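Local coordinates for iodotyrosine deiodinase (Thermotoga neapolitana, PDB 6TYK), which catalyses the reductive dehalogenation of iodinated, brominated and chlorinated tyrosines with the help of a bound flavin mononucleotide, at residues G132-V146 against R157-D169. Numbering follows the deposited sequence. Where two conformers were deposited one is given.
Sequences GLGSVPYTPPDFREV and RLEVILPVGYPDD. With FMN (flavin mononucleotide), chain C; IYR (3-iodo-tyrosine), chain D.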
ATOM      1  N   GLY A 132     -11.081   8.991 -13.871  1.00 14.76           N
ATOM      2  CA  GLY A 132     -12.424   9.428 -13.529  1.00 16.15           C
ATOM      3  C   GLY A 132     -13.296   8.291 -13.016  1.00 16.60           C
ATOM      4  O   GLY A 132     -14.522   8.366 -13.058  1.00 18.05           O
ATOM      5  N   LEU A 133     -12.664   7.221 -12.547  1.00 13.88           N
ATOM      6  CA  LEU A 133     -13.401   6.116 -11.952  1.00 13.57           C
ATOM      7  C   LEU A 133     -13.316   6.231 -10.453  1.00 14.95           C
ATOM      8  O   LEU A 133     -12.396   6.858  -9.922  1.00 18.86           O
ATOM      9  CB  LEU A 133     -12.830   4.776 -12.407  1.00 13.54           C
ATOM     10  CG  LEU A 133     -12.893   4.578 -13.918  1.00 15.07           C
ATOM     11  CD1 LEU A 133     -12.252   3.268 -14.300  1.00 16.89           C
ATOM     12  CD2 LEU A 133     -14.335   4.635 -14.397  1.00 18.23           C
ATOM     13  N   GLY A 134     -14.288   5.635  -9.772  1.00 13.87           N
ATOM     14  CA  GLY A 134     -14.340   5.656  -8.327  1.00 14.31           C
ATOM     15  C   GLY A 134     -14.177   4.254  -7.790  1.00 12.56           C
ATOM     16  O   GLY A 134     -14.342   3.262  -8.520  1.00 12.89           O
ATOM     17  N   SER A 135     -13.851   4.169  -6.509  1.00 11.78           N
ATOM     18  CA  SER A 135     -13.784   2.876  -5.850  0.50 11.64           C
ATOM     19  C   SER A 135     -13.797   3.023  -4.342  1.00 10.69           C
ATOM     20  O   SER A 135     -13.816   4.133  -3.799  1.00 10.74           O
ATOM     21  CB  SER A 135     -12.563   2.068  -6.306  0.50 13.18           C
ATOM     22  OG  SER A 135     -12.641   0.721  -5.847  0.50 12.22           O
ATOM     23  N   VAL A 136     -13.877   1.885  -3.677  1.00 11.38           N
ATOM     24  CA  VAL A 136     -13.826   1.804  -2.231  1.00 13.65           C
ATOM     25  C   VAL A 136     -13.116   0.489  -1.913  1.00 11.92           C
ATOM     26  O   VAL A 136     -13.440  -0.541  -2.499  1.00 14.03           O
ATOM     27  CB  VAL A 136     -15.239   1.824  -1.605  1.00 14.92           C
ATOM     28  CG1 VAL A 136     -16.144   0.769  -2.243  1.00 14.74           C
ATOM     29  CG2 VAL A 136     -15.162   1.626  -0.100  1.00 15.67           C
ATOM     30  N   PRO A 137     -12.106   0.522  -1.034  1.00 12.94           N
ATOM     31  CA  PRO A 137     -11.470  -0.732  -0.635  1.00 13.46           C
ATOM     32  C   PRO A 137     -12.385  -1.445   0.338  1.00 14.40           C
ATOM     33  O   PRO A 137     -12.384  -1.150   1.517  1.00 20.63           O
ATOM     34  CB  PRO A 137     -10.190  -0.269   0.080  1.00 12.84           C
ATOM     35  CG  PRO A 137     -10.025   1.177  -0.285  1.00 14.73           C
ATOM     36  CD  PRO A 137     -11.421   1.686  -0.455  1.00 15.07           C
ATOM     37  N   TYR A 138     -13.187  -2.357  -0.170  1.00 11.54           N
ATOM     38  CA  TYR A 138     -14.183  -3.009   0.649  1.00 11.97           C
ATOM     39  C   TYR A 138     -13.611  -4.274   1.272  1.00 10.33           C
ATOM     40  O   TYR A 138     -13.064  -5.136   0.578  1.00 10.67           O
ATOM     41  CB  TYR A 138     -15.436  -3.300  -0.172  1.00 12.44           C
ATOM     42  CG  TYR A 138     -16.440  -4.064   0.632  1.00 11.67           C
ATOM     43  CD1 TYR A 138     -16.924  -3.542   1.822  1.00 12.82           C
ATOM     44  CD2 TYR A 138     -16.858  -5.330   0.247  1.00 12.72           C
ATOM     45  CE1 TYR A 138     -17.815  -4.244   2.591  1.00 12.77           C
ATOM     46  CE2 TYR A 138     -17.757  -6.043   1.008  1.00 13.77           C
ATOM     47  CZ  TYR A 138     -18.231  -5.494   2.178  1.00 13.12           C
ATOM     48  OH  TYR A 138     -19.119  -6.198   2.955  1.00 16.62           O
ATOM     49  N   THR A 139     -13.695  -4.351   2.593  1.00 11.75           N
ATOM     50  CA  THR A 139     -13.126  -5.459   3.340  1.00 13.64           C
ATOM     51  C   THR A 139     -14.199  -6.067   4.236  1.00 15.26           C
ATOM     52  O   THR A 139     -14.394  -5.627   5.373  1.00 18.39           O
ATOM     53  CB  THR A 139     -11.923  -5.003   4.182  1.00 14.59           C
ATOM     54  OG1 THR A 139     -12.324  -3.930   5.036  1.00 14.63           O
ATOM     55  CG2 THR A 139     -10.794  -4.513   3.286  1.00 15.26           C
ATOM     56  N   PRO A 140     -14.917  -7.076   3.720  1.00 15.55           N
ATOM     57  CA  PRO A 140     -15.975  -7.728   4.504  1.00 17.20           C
ATOM     58  C   PRO A 140     -15.378  -8.500   5.671  1.00 19.17           C
ATOM     59  O   PRO A 140     -14.181  -8.769   5.675  1.00 20.28           O
ATOM     60  CB  PRO A 140     -16.608  -8.692   3.497  1.00 17.40           C
ATOM     61  CG  PRO A 140     -15.489  -9.015   2.541  1.00 16.28           C
ATOM     62  CD  PRO A 140     -14.703  -7.725   2.414  1.00 15.96           C
ATOM     63  N   PRO A 141     -16.207  -8.860   6.654  1.00 20.44           N
ATOM     64  CA  PRO A 141     -15.700  -9.548   7.845  1.00 25.86           C
ATOM     65  C   PRO A 141     -15.079 -10.909   7.543  1.00 31.64           C
ATOM     66  O   PRO A 141     -14.104 -11.277   8.198  1.00 34.64           O
ATOM     67  CB  PRO A 141     -16.950  -9.710   8.719  1.00 27.19           C
ATOM     68  CG  PRO A 141     -17.884  -8.643   8.251  1.00 24.81           C
ATOM     69  CD  PRO A 141     -17.642  -8.542   6.771  1.00 22.28           C
ATOM     70  N   ASP A 142     -15.629 -11.647   6.583  1.00 32.46           N
ATOM     71  CA  ASP A 142     -15.049 -12.938   6.228  1.00 36.34           C
ATOM     72  C   ASP A 142     -14.780 -13.077   4.735  1.00 35.02           C
ATOM     73  O   ASP A 142     -15.697 -13.197   3.923  1.00 37.52           O
ATOM     74  CB  ASP A 142     -15.904 -14.107   6.718  1.00 40.63           C
ATOM     75  CG  ASP A 142     -15.187 -15.445   6.583  1.00 44.93           C
ATOM     76  OD1 ASP A 142     -13.953 -15.483   6.792  1.00 45.85           O
ATOM     77  OD2 ASP A 142     -15.848 -16.453   6.258  1.00 47.03           O
ATOM     78  N   PHE A 143     -13.503 -13.085   4.393  1.00 28.47           N
ATOM     79  CA  PHE A 143     -13.084 -13.239   3.012  1.00 25.72           C
ATOM     80  C   PHE A 143     -13.202 -14.675   2.520  1.00 24.92           C
ATOM     81  O   PHE A 143     -13.256 -14.911   1.314  1.00 22.51           O
ATOM     82  CB  PHE A 143     -11.637 -12.792   2.854  1.00 28.10           C
ATOM     83  CG  PHE A 143     -11.452 -11.305   2.841  1.00 27.26           C
ATOM     84  CD1 PHE A 143     -11.566 -10.593   1.660  1.00 28.07           C
ATOM     85  CD2 PHE A 143     -11.155 -10.620   4.005  1.00 32.31           C
ATOM     86  CE1 PHE A 143     -11.386  -9.218   1.634  1.00 27.28           C
ATOM     87  CE2 PHE A 143     -10.975  -9.250   3.985  1.00 32.25           C
ATOM     88  CZ  PHE A 143     -11.085  -8.550   2.791  1.00 29.14           C
ATOM     89  N   ARG A 144     -13.222 -15.634   3.442  1.00 24.57           N
ATOM     90  CA  ARG A 144     -13.146 -17.040   3.040  1.00 26.71           C
ATOM     91  C   ARG A 144     -14.333 -17.467   2.183  1.00 23.63           C
ATOM     92  O   ARG A 144     -14.174 -18.220   1.225  1.00 22.93           O
ATOM     93  CB  ARG A 144     -12.977 -17.961   4.253  1.00 33.46           C
ATOM     94  CG  ARG A 144     -11.620 -17.806   4.922  1.00 41.61           C
ATOM     95  CD  ARG A 144     -11.474 -18.676   6.158  1.00 49.25           C
ATOM     96  NE  ARG A 144     -10.171 -18.478   6.788  1.00 55.72           N
ATOM     97  CZ  ARG A 144      -9.744 -19.138   7.860  1.00 60.00           C
ATOM     98  NH1 ARG A 144     -10.520 -20.050   8.434  1.00 61.40           N
ATOM     99  NH2 ARG A 144      -8.541 -18.886   8.360  1.00 61.06           N
ATOM    100  N   GLU A 145     -15.518 -16.972   2.521  1.00 25.08           N
ATOM    101  CA  GLU A 145     -16.717 -17.323   1.772  1.00 26.12           C
ATOM    102  C   GLU A 145     -16.696 -16.727   0.367  1.00 23.31           C
ATOM    103  O   GLU A 145     -17.113 -17.366  -0.592  1.00 24.06           O
ATOM    104  CB  GLU A 145     -17.976 -16.908   2.541  1.00 30.43           C
ATOM    105  CG  GLU A 145     -18.158 -17.678   3.843  1.00 35.18           C
ATOM    106  CD  GLU A 145     -19.247 -17.104   4.735  1.00 42.77           C
ATOM    107  OE1 GLU A 145     -19.474 -15.875   4.691  1.00 44.53           O
ATOM    108  OE2 GLU A 145     -19.877 -17.886   5.482  1.00 46.16           O
ATOM    109  N   VAL A 146     -16.187 -15.507   0.242  1.00 20.78           N
ATOM    110  CA  VAL A 146     -16.078 -14.879  -1.065  1.00 18.70           C
ATOM    111  C   VAL A 146     -15.023 -15.604  -1.890  1.00 17.12           C
ATOM    112  O   VAL A 146     -15.217 -15.852  -3.079  1.00 16.10           O
ATOM    113  CB  VAL A 146     -15.760 -13.374  -0.948  1.00 17.24           C
ATOM    114  CG1 VAL A 146     -15.547 -12.775  -2.325  1.00 18.85           C
ATOM    115  CG2 VAL A 146     -16.892 -12.658  -0.213  1.00 17.87           C
ATOM    116  N   ARG A 157      -4.510 -15.192  -1.530  1.00 12.68           N
ATOM    117  CA  ARG A 157      -5.328 -14.648  -0.462  1.00 12.62           C
ATOM    118  C   ARG A 157      -6.080 -13.439  -0.981  1.00 11.07           C
ATOM    119  O   ARG A 157      -5.469 -12.523  -1.518  1.00 11.33           O
ATOM    120  CB  ARG A 157      -4.433 -14.205   0.695  1.00 13.56           C
ATOM    121  CG  ARG A 157      -5.175 -13.490   1.789  1.00 15.16           C
ATOM    122  CD  ARG A 157      -4.284 -13.208   2.977  1.00 17.26           C
ATOM    123  NE  ARG A 157      -5.050 -12.604   4.057  1.00 19.62           N
ATOM    124  CZ  ARG A 157      -4.669 -12.603   5.327  1.00 23.69           C
ATOM    125  NH1 ARG A 157      -3.527 -13.184   5.668  1.00 25.04           N
ATOM    126  NH2 ARG A 157      -5.436 -12.031   6.254  1.00 26.20           N
ATOM    127  N   LEU A 158      -7.399 -13.417  -0.819  1.00 11.40           N
ATOM    128  CA  LEU A 158      -8.150 -12.230  -1.196  1.00 11.68           C
ATOM    129  C   LEU A 158      -7.844 -11.115  -0.210  1.00 11.86           C
ATOM    130  O   LEU A 158      -8.011 -11.288   0.990  1.00 14.90           O
ATOM    131  CB  LEU A 158      -9.645 -12.528  -1.224  1.00 13.00           C
ATOM    132  CG  LEU A 158     -10.578 -11.380  -1.602  1.00 13.33           C
ATOM    133  CD1 LEU A 158     -10.209 -10.773  -2.953  1.00 13.50           C
ATOM    134  CD2 LEU A 158     -12.015 -11.901  -1.613  1.00 16.07           C
ATOM    135  N   GLU A 159      -7.387  -9.979  -0.725  1.00 10.60           N
ATOM    136  CA  GLU A 159      -7.015  -8.851   0.121  1.00 10.87           C
ATOM    137  C   GLU A 159      -8.126  -7.814   0.226  1.00 10.88           C
ATOM    138  O   GLU A 159      -8.357  -7.236   1.284  1.00 11.40           O
ATOM    139  CB  GLU A 159      -5.758  -8.173  -0.419  1.00 11.49           C
ATOM    140  CG  GLU A 159      -4.496  -9.003  -0.276  1.00 11.42           C
ATOM    141  CD  GLU A 159      -4.053  -9.163   1.163  1.00 12.23           C
ATOM    142  OE1 GLU A 159      -4.563  -8.422   2.037  1.00 13.01           O
ATOM    143  OE2 GLU A 159      -3.182 -10.015   1.425  1.00 14.32           O
ATOM    144  N   VAL A 160      -8.795  -7.545  -0.884  1.00 11.45           N
ATOM    145  CA  VAL A 160      -9.762  -6.465  -0.906  1.00 10.58           C
ATOM    146  C   VAL A 160     -10.663  -6.624  -2.116  1.00 10.62           C
ATOM    147  O   VAL A 160     -10.247  -7.173  -3.136  1.00 12.07           O
ATOM    148  CB  VAL A 160      -9.057  -5.080  -0.935  1.00 10.56           C
ATOM    149  CG1 VAL A 160      -8.210  -4.896  -2.203  1.00 12.37           C
ATOM    150  CG2 VAL A 160     -10.066  -3.970  -0.812  1.00 13.04           C
ATOM    151  N   ILE A 161     -11.913  -6.198  -1.968  1.00  9.70           N
ATOM    152  CA  ILE A 161     -12.851  -6.114  -3.078  1.00 10.82           C
ATOM    153  C   ILE A 161     -12.947  -4.649  -3.426  1.00 10.94           C
ATOM    154  O   ILE A 161     -13.323  -3.830  -2.583  1.00 11.63           O
ATOM    155  CB  ILE A 161     -14.238  -6.626  -2.656  1.00 12.08           C
ATOM    156  CG1 ILE A 161     -14.163  -8.111  -2.285  1.00 13.16           C
ATOM    157  CG2 ILE A 161     -15.276  -6.369  -3.759  1.00 13.43           C
ATOM    158  CD1 ILE A 161     -15.399  -8.594  -1.554  1.00 14.73           C
ATOM    159  N   LEU A 162     -12.604  -4.307  -4.659  1.00 11.55           N
ATOM    160  CA  LEU A 162     -12.682  -2.922  -5.102  1.00 11.03           C
ATOM    161  C   LEU A 162     -13.785  -2.759  -6.133  1.00 10.20           C
ATOM    162  O   LEU A 162     -13.575  -3.024  -7.316  1.00 11.09           O
ATOM    163  CB  LEU A 162     -11.360  -2.477  -5.732  1.00 12.66           C
ATOM    164  CG  LEU A 162     -10.145  -2.388  -4.818  1.00 17.07           C
ATOM    165  CD1 LEU A 162      -8.887  -2.315  -5.667  1.00 19.98           C
ATOM    166  CD2 LEU A 162     -10.229  -1.168  -3.923  1.00 16.68           C
ATOM    167  N   PRO A 163     -14.971  -2.327  -5.696  1.00 11.64           N
ATOM    168  CA  PRO A 163     -15.987  -1.962  -6.684  1.00 12.36           C
ATOM    169  C   PRO A 163     -15.460  -0.790  -7.494  1.00 12.63           C
ATOM    170  O   PRO A 163     -14.902   0.148  -6.916  1.00 13.66           O
ATOM    171  CB  PRO A 163     -17.186  -1.538  -5.829  1.00 13.50           C
ATOM    172  CG  PRO A 163     -16.919  -2.141  -4.472  1.00 15.47           C
ATOM    173  CD  PRO A 163     -15.435  -2.123  -4.316  1.00 14.33           C
ATOM    174  N   VAL A 164     -15.589  -0.869  -8.813  1.00 11.68           N
ATOM    175  CA  VAL A 164     -15.100   0.181  -9.692  1.00 12.76           C
ATOM    176  C   VAL A 164     -16.172   0.561 -10.694  1.00 13.06           C
ATOM    177  O   VAL A 164     -16.834  -0.298 -11.269  1.00 14.45           O
ATOM    178  CB  VAL A 164     -13.836  -0.257 -10.452  1.00 14.12           C
ATOM    179  CG1 VAL A 164     -13.395   0.839 -11.432  1.00 16.90           C
ATOM    180  CG2 VAL A 164     -12.716  -0.575  -9.468  1.00 15.65           C
ATOM    181  N   GLY A 165     -16.343   1.857 -10.894  1.00 12.41           N
ATOM    182  CA  GLY A 165     -17.273   2.344 -11.889  1.00 12.37           C
ATOM    183  C   GLY A 165     -17.255   3.853 -11.883  1.00 12.35           C
ATOM    184  O   GLY A 165     -16.418   4.475 -11.228  1.00 13.07           O
ATOM    185  N   TYR A 166     -18.170   4.450 -12.629  1.00 13.25           N
ATOM    186  CA  TYR A 166     -18.298   5.896 -12.644  1.00 13.35           C
ATOM    187  C   TYR A 166     -19.001   6.332 -11.373  1.00 12.91           C
ATOM    188  O   TYR A 166     -20.000   5.735 -10.979  1.00 14.28           O
ATOM    189  CB  TYR A 166     -19.123   6.330 -13.854  1.00 13.99           C
ATOM    190  CG  TYR A 166     -18.440   6.054 -15.170  1.00 17.08           C
ATOM    191  CD1 TYR A 166     -17.231   6.656 -15.470  1.00 18.00           C
ATOM    192  CD2 TYR A 166     -19.004   5.199 -16.110  1.00 19.26           C
ATOM    193  CE1 TYR A 166     -16.601   6.426 -16.671  1.00 19.87           C
ATOM    194  CE2 TYR A 166     -18.376   4.962 -17.319  1.00 21.75           C
ATOM    195  CZ  TYR A 166     -17.174   5.575 -17.589  1.00 21.70           C
ATOM    196  OH  TYR A 166     -16.539   5.349 -18.787  1.00 23.94           O
ATOM    197  N   PRO A 167     -18.487   7.387 -10.725  1.00 12.63           N
ATOM    198  CA  PRO A 167     -19.116   7.856  -9.490  1.00 13.10           C
ATOM    199  C   PRO A 167     -20.486   8.438  -9.771  1.00 13.84           C
ATOM    200  O   PRO A 167     -20.712   9.060 -10.820  1.00 15.91           O
ATOM    201  CB  PRO A 167     -18.173   8.967  -9.010  1.00 14.67           C
ATOM    202  CG  PRO A 167     -16.879   8.700  -9.715  1.00 18.49           C
ATOM    203  CD  PRO A 167     -17.287   8.168 -11.054  1.00 15.78           C
ATOM    204  N   ASP A 168     -21.397   8.242  -8.828  1.00 13.15           N
ATOM    205  CA  ASP A 168     -22.725   8.819  -8.929  1.00 13.29           C
ATOM    206  C   ASP A 168     -22.959   9.764  -7.766  1.00 15.59           C
ATOM    207  O   ASP A 168     -23.658   9.432  -6.802  1.00 16.16           O
ATOM    208  CB  ASP A 168     -23.786   7.724  -8.932  1.00 14.19           C
ATOM    209  CG  ASP A 168     -25.174   8.288  -8.997  1.00 16.28           C
ATOM    210  OD1 ASP A 168     -25.323   9.355  -9.616  1.00 16.63           O
ATOM    211  OD2 ASP A 168     -26.102   7.703  -8.416  1.00 17.11           O
ATOM    212  N   ASP A 169     -22.363  10.946  -7.873  1.00 15.82           N
ATOM    213  CA  ASP A 169     -22.418  11.958  -6.823  1.00 15.55           C
ATOM    214  C   ASP A 169     -22.078  11.415  -5.441  1.00 15.74           C
ATOM    215  O   ASP A 169     -22.912  11.405  -4.536  1.00 15.65           O
ATOM    216  CB  ASP A 169     -23.773  12.656  -6.798  1.00 17.10           C
ATOM    217  CG  ASP A 169     -23.745  13.914  -5.953  1.00 18.84           C
ATOM    218  OD1 ASP A 169     -22.656  14.506  -5.806  1.00 22.39           O
ATOM    219  OD2 ASP A 169     -24.799  14.313  -5.434  1.00 19.95           O
TER
HETATM  220  N1  FMN C 301     -15.056   1.436   3.419  1.00 11.67           N
HETATM  221  C2  FMN C 301     -16.206   0.717   3.576  1.00 12.49           C
HETATM  222  O2  FMN C 301     -17.280   1.248   3.352  1.00 13.99           O
HETATM  223  N3  FMN C 301     -16.166  -0.595   3.972  1.00 12.73           N
HETATM  224  C4  FMN C 301     -14.975  -1.212   4.237  1.00 12.53           C
HETATM  225  O4  FMN C 301     -14.973  -2.396   4.596  1.00 13.36           O
HETATM  226  C4A FMN C 301     -13.794  -0.485   4.071  1.00 10.92           C
HETATM  227  N5  FMN C 301     -12.575  -1.082   4.305  1.00 12.83           N
HETATM  228  C5A FMN C 301     -11.407  -0.361   4.117  1.00 12.28           C
HETATM  229  C6  FMN C 301     -10.185  -0.981   4.337  1.00 11.62           C
HETATM  230  C7  FMN C 301      -8.992  -0.302   4.144  1.00 11.06           C
HETATM  231  C7M FMN C 301      -7.695  -1.025   4.396  1.00 12.29           C
HETATM  232  C8  FMN C 301      -9.027   1.022   3.728  1.00 11.65           C
HETATM  233  C8M FMN C 301      -7.751   1.790   3.512  1.00 14.36           C
HETATM  234  C9  FMN C 301     -10.253   1.644   3.507  1.00 11.37           C
HETATM  235  C9A FMN C 301     -11.452   0.961   3.697  1.00 11.13           C
HETATM  236  N10 FMN C 301     -12.688   1.574   3.494  1.00 10.37           N
HETATM  237  C10 FMN C 301     -13.842   0.837   3.640  1.00 10.76           C
HETATM  238  C1' FMN C 301     -12.779   3.007   3.051  1.00 10.17           C
HETATM  239  C2' FMN C 301     -12.522   3.948   4.249  1.00 10.95           C
HETATM  240  O2' FMN C 301     -13.649   4.015   5.116  1.00 11.73           O
HETATM  241  C3' FMN C 301     -12.136   5.333   3.721  1.00 10.82           C
HETATM  242  O3' FMN C 301     -10.896   5.207   3.050  1.00 11.14           O
HETATM  243  C4' FMN C 301     -12.032   6.401   4.809  1.00 11.28           C
HETATM  244  O4' FMN C 301     -13.312   6.627   5.382  1.00 12.04           O
HETATM  245  C5' FMN C 301     -11.502   7.708   4.239  1.00 10.63           C
HETATM  246  O5' FMN C 301     -12.319   8.098   3.157  1.00 11.13           O
HETATM  247  P   FMN C 301     -12.032   9.459   2.352  1.00 11.89           P
HETATM  248  O1P FMN C 301     -13.208   9.577   1.386  1.00 12.26           O
HETATM  249  O2P FMN C 301     -10.756   9.302   1.571  1.00 13.77           O
HETATM  250  O3P FMN C 301     -12.021  10.597   3.354  1.00 11.51           O
HETATM  251  N   IYR D 302     -16.857  -3.465   6.361  1.00 14.81           N
HETATM  252  CA  IYR D 302     -17.873  -2.740   7.080  1.00 14.93           C
HETATM  253  CB  IYR D 302     -17.382  -1.767   8.167  1.00 14.20           C
HETATM  254  CC  IYR D 302     -16.333  -0.795   7.752  1.00 13.58           C
HETATM  255  CD  IYR D 302     -15.001  -1.056   8.073  1.00 13.17           C
HETATM  256  CE  IYR D 302     -13.972  -0.173   7.741  1.00 13.78           C
HETATM  257  IE  IYR D 302     -12.076  -0.664   8.218  1.00 20.46           I
HETATM  258  CF  IYR D 302     -14.297   1.017   7.084  1.00 12.10           C
HETATM  259  OF  IYR D 302     -13.359   1.941   6.726  1.00 12.57           O
HETATM  260  CG  IYR D 302     -15.632   1.299   6.741  1.00 13.34           C
HETATM  261  CH  IYR D 302     -16.639   0.404   7.089  1.00 13.24           C
HETATM  262  C   IYR D 302     -18.772  -1.942   6.152  1.00 16.02           C
HETATM  263  O   IYR D 302     -19.814  -1.347   6.426  1.00 17.41           O
HETATM  264  OXT IYR D 302     -18.349  -1.901   4.865  1.00 14.99           O
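Tyr138 and Ile161 bond to each other in both directions: Tyr138 N donates to Ile161 O at 2.8 Å, and Ile161 N returns a straighter bond to Tyr138 O at 3.0 Å. Nearer Gly132 the pairing resumes, Gly134 N reaching Gly165 O at 2.8 Å, whereas the return from Gly165 N to Gly134 O is weak. Between these two pairs a side chain serves Pro163 O: in the conformer given, chi1 of -169° swings the hydroxyl of Ser135 away from its own amide, and Ser135 OG donates to Pro163 O at 2.6 Å from above the carbonyl plane. Residues 134-135 are a short, weakly bonded strand at the edge of this chain's antiparallel sheet in the nitroreductase-family fold, alongside strand 156-165, and the chain running on from it lines the flavin pocket. There Thr139 N donates to FMN O4 at 3.1 Å, while the single hydroxyl proton of Thr139 OG1 has both O4 and N5 within reach. Tyr138 turns its ring edge to IYR OXT, while its hydroxyl bonds to Glu68, which itself binds the iodotyrosine. Beyond the pocket, Phe143 crosses Leu158 at about a right angle, its CD1 3.5 Å from Leu158 CG, with Leu158 O over one face and Pro140 CG over the other. Replacing Phe143 by alanine is likely to open a gap between Leu158 and Pro140. Val146 CG1 meets Leu158 CD2 at 3.7 Å, bringing helix 143-149 against the strand.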